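Side-chain contact in cysteine-rich repeat secretory protein 2 (Arabidopsis thaliana, PDB 6GRE), which modulates cell-to-cell trafficking by limiting plasmodesmal permeability through regulation of callose deposition during salicylic-acid-triggered immune responses, and is required for systemic acquired resistance: residues Lys17-Pro20 with Ser21-Tyr24. Residues are numbered along the deposited sequence; the frame is centred on the assembly and turned at random.
Sequences KFSP and SSGY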
ATOM      1  N   LYS A  17     -12.397 -12.266  14.507  1.00 32.37           N
ATOM      2  CA  LYS A  17     -13.135 -11.045  14.869  1.00 31.48           C
ATOM      3  C   LYS A  17     -12.946 -10.734  16.355  1.00 34.19           C
ATOM      4  O   LYS A  17     -12.833 -11.639  17.186  1.00 33.66           O
ATOM      5  CB  LYS A  17     -14.637 -11.175  14.604  1.00 33.78           C
ATOM      6  CG  LYS A  17     -15.051 -11.680  13.230  1.00 36.02           C
ATOM      7  CD  LYS A  17     -14.375 -10.961  12.082  1.00 39.46           C
ATOM      8  CE  LYS A  17     -14.849 -11.436  10.729  1.00 43.50           C
ATOM      9  NZ  LYS A  17     -16.146 -10.825  10.364  1.00 47.46           N
ATOM     10  N   PHE A  18     -12.942  -9.434  16.670  1.00 30.20           N
ATOM     11  CA  PHE A  18     -12.911  -8.945  18.041  1.00 32.08           C
ATOM     12  C   PHE A  18     -14.353  -8.865  18.536  1.00 33.93           C
ATOM     13  O   PHE A  18     -15.274  -8.944  17.728  1.00 32.50           O
ATOM     14  CB  PHE A  18     -12.216  -7.588  18.139  1.00 29.86           C
ATOM     15  CG  PHE A  18     -12.722  -6.533  17.189  1.00 27.17           C
ATOM     16  CD1 PHE A  18     -13.943  -5.923  17.395  1.00 26.41           C
ATOM     17  CD2 PHE A  18     -11.961  -6.132  16.105  1.00 24.18           C
ATOM     18  CE1 PHE A  18     -14.398  -4.936  16.535  1.00 24.78           C
ATOM     19  CE2 PHE A  18     -12.413  -5.137  15.256  1.00 24.90           C
ATOM     20  CZ  PHE A  18     -13.628  -4.540  15.470  1.00 25.93           C
ATOM     21  N   SER A  19     -14.529  -8.720  19.853  1.00 38.39           N
ATOM     22  CA  SER A  19     -15.864  -8.756  20.433  1.00 41.96           C
ATOM     23  C   SER A  19     -16.473  -7.358  20.404  1.00 42.15           C
ATOM     24  O   SER A  19     -15.759  -6.364  20.479  1.00 36.94           O
ATOM     25  CB  SER A  19     -15.861  -9.343  21.821  1.00 45.52           C
ATOM     26  OG  SER A  19     -14.722  -8.932  22.558  1.00 49.11           O
ATOM     27  N   PRO A  20     -17.816  -7.256  20.308  1.00 44.75           N
ATOM     28  CA  PRO A  20     -18.509  -5.967  20.244  1.00 41.44           C
ATOM     29  C   PRO A  20     -18.253  -5.087  21.472  1.00 38.65           C
ATOM     30  O   PRO A  20     -18.368  -5.552  22.621  1.00 38.73           O
ATOM     31  CB  PRO A  20     -19.997  -6.353  20.186  1.00 44.84           C
ATOM     32  CG  PRO A  20     -20.044  -7.754  20.763  1.00 45.25           C
ATOM     33  CD  PRO A  20     -18.750  -8.393  20.305  1.00 46.23           C
ATOM     34  N   SER A  21     -17.869  -3.834  21.210  1.00 30.34           N
ATOM     35  CA  SER A  21     -17.613  -2.836  22.214  1.00 30.17           C
ATOM     36  C   SER A  21     -16.461  -3.251  23.148  1.00 27.93           C
ATOM     37  O   SER A  21     -16.307  -2.725  24.246  1.00 28.70           O
ATOM     38  CB  SER A  21     -18.896  -2.505  22.929  1.00 32.73           C
ATOM     39  OG  SER A  21     -19.779  -1.885  22.001  1.00 34.90           O
ATOM     40  N   SER A  22     -15.583  -4.134  22.648  1.00 25.77           N
ATOM     41  CA  SER A  22     -14.379  -4.546  23.341  1.00 27.20           C
ATOM     42  C   SER A  22     -13.347  -3.429  23.284  1.00 22.89           C
ATOM     43  O   SER A  22     -13.447  -2.506  22.471  1.00 21.77           O
ATOM     44  CB  SER A  22     -13.801  -5.797  22.719  1.00 31.53           C
ATOM     45  OG  SER A  22     -13.397  -5.533  21.377  1.00 34.95           O
ATOM     46  N   GLY A  23     -12.331  -3.538  24.130  1.00 20.44           N
ATOM     47  CA  GLY A  23     -11.258  -2.609  24.132  1.00 19.32           C
ATOM     48  C   GLY A  23     -10.576  -2.546  22.762  1.00 18.55           C
ATOM     49  O   GLY A  23     -10.149  -1.473  22.366  1.00 18.70           O
ATOM     50  N   TYR A  24     -10.405  -3.708  22.136  1.00 20.23           N
ATOM     51  CA  TYR A  24      -9.767  -3.749  20.797  1.00 19.42           C
ATOM     52  C   TYR A  24     -10.542  -2.841  19.842  1.00 20.17           C
ATOM     53  O   TYR A  24      -9.916  -1.994  19.175  1.00 20.17           O
ATOM     54  CB  TYR A  24      -9.668  -5.165  20.242  1.00 19.98           C
ATOM     55  CG  TYR A  24      -8.795  -5.224  19.019  1.00 21.84           C
ATOM     56  CD1 TYR A  24      -7.437  -5.368  19.169  1.00 21.36           C
ATOM     57  CD2 TYR A  24      -9.301  -5.007  17.753  1.00 20.52           C
ATOM     58  CE1 TYR A  24      -6.600  -5.406  18.067  1.00 22.50           C
ATOM     59  CE2 TYR A  24      -8.478  -5.027  16.639  1.00 20.53           C
ATOM     60  CZ  TYR A  24      -7.123  -5.223  16.808  1.00 22.82           C
ATOM     61  OH  TYR A  24      -6.259  -5.287  15.741  1.00 22.27           O
TER
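Phe18 overlaps the CD2/CE2 side of the Tyr24 ring obliquely, with its CD2 3.3 Å from Tyr24 CD2. The ring centroids lie 5.5 Å apart and the planes meet at 38°, an oblique pairing that qualifies neither as a parallel stack nor as a T-shaped one. Different first torsions bring the rings together: Phe18 holds CG between its backbone N and carbonyl carbon (chi1 52°), whereas Tyr24 swings CG anti to its N (chi1 -169°), and the two side chains cross at about a right angle. Phe18 CB also lies 3.9 Å from Tyr24 CD2, so the contact reaches back to the root of the phenylalanine. Both residues are buried; Phe18 additionally packs on Leu28, while Tyr24 meets the ring of Tyr94 edge-to-face and hydrogen-bonds through OH to the backbone O of Tyr94. Between the aromatic residues the chain reverses in a type II beta turn, Ser19 to Ser22, leading directly into helix 23-38 of the first Gnk2-homologous (DUF26) domain, with Ser22 as its N-cap. Ser19 O receives two hydrogen bonds from Ser22. The hydroxyl donor, Ser22 OG, sits 2.7 Å from Ser19 O, within the carbonyl plane and on a lone pair; the amide donor, Ser22 N, is 3.1 Å from Ser19 O but approaches from above that plane. The same Ser22 OG receives a weak hydrogen bond from the backbone N of Glu25, so one hydroxyl links the turn to the first helical turn. Ser19 OG comes within 3.3 Å of Ser22 CB, a van der Waals approach alongside the polar grip. At the exposed corner, Ser21 has positive phi, as expected for the third position of this turn, and its N donates to Glu25 OE1.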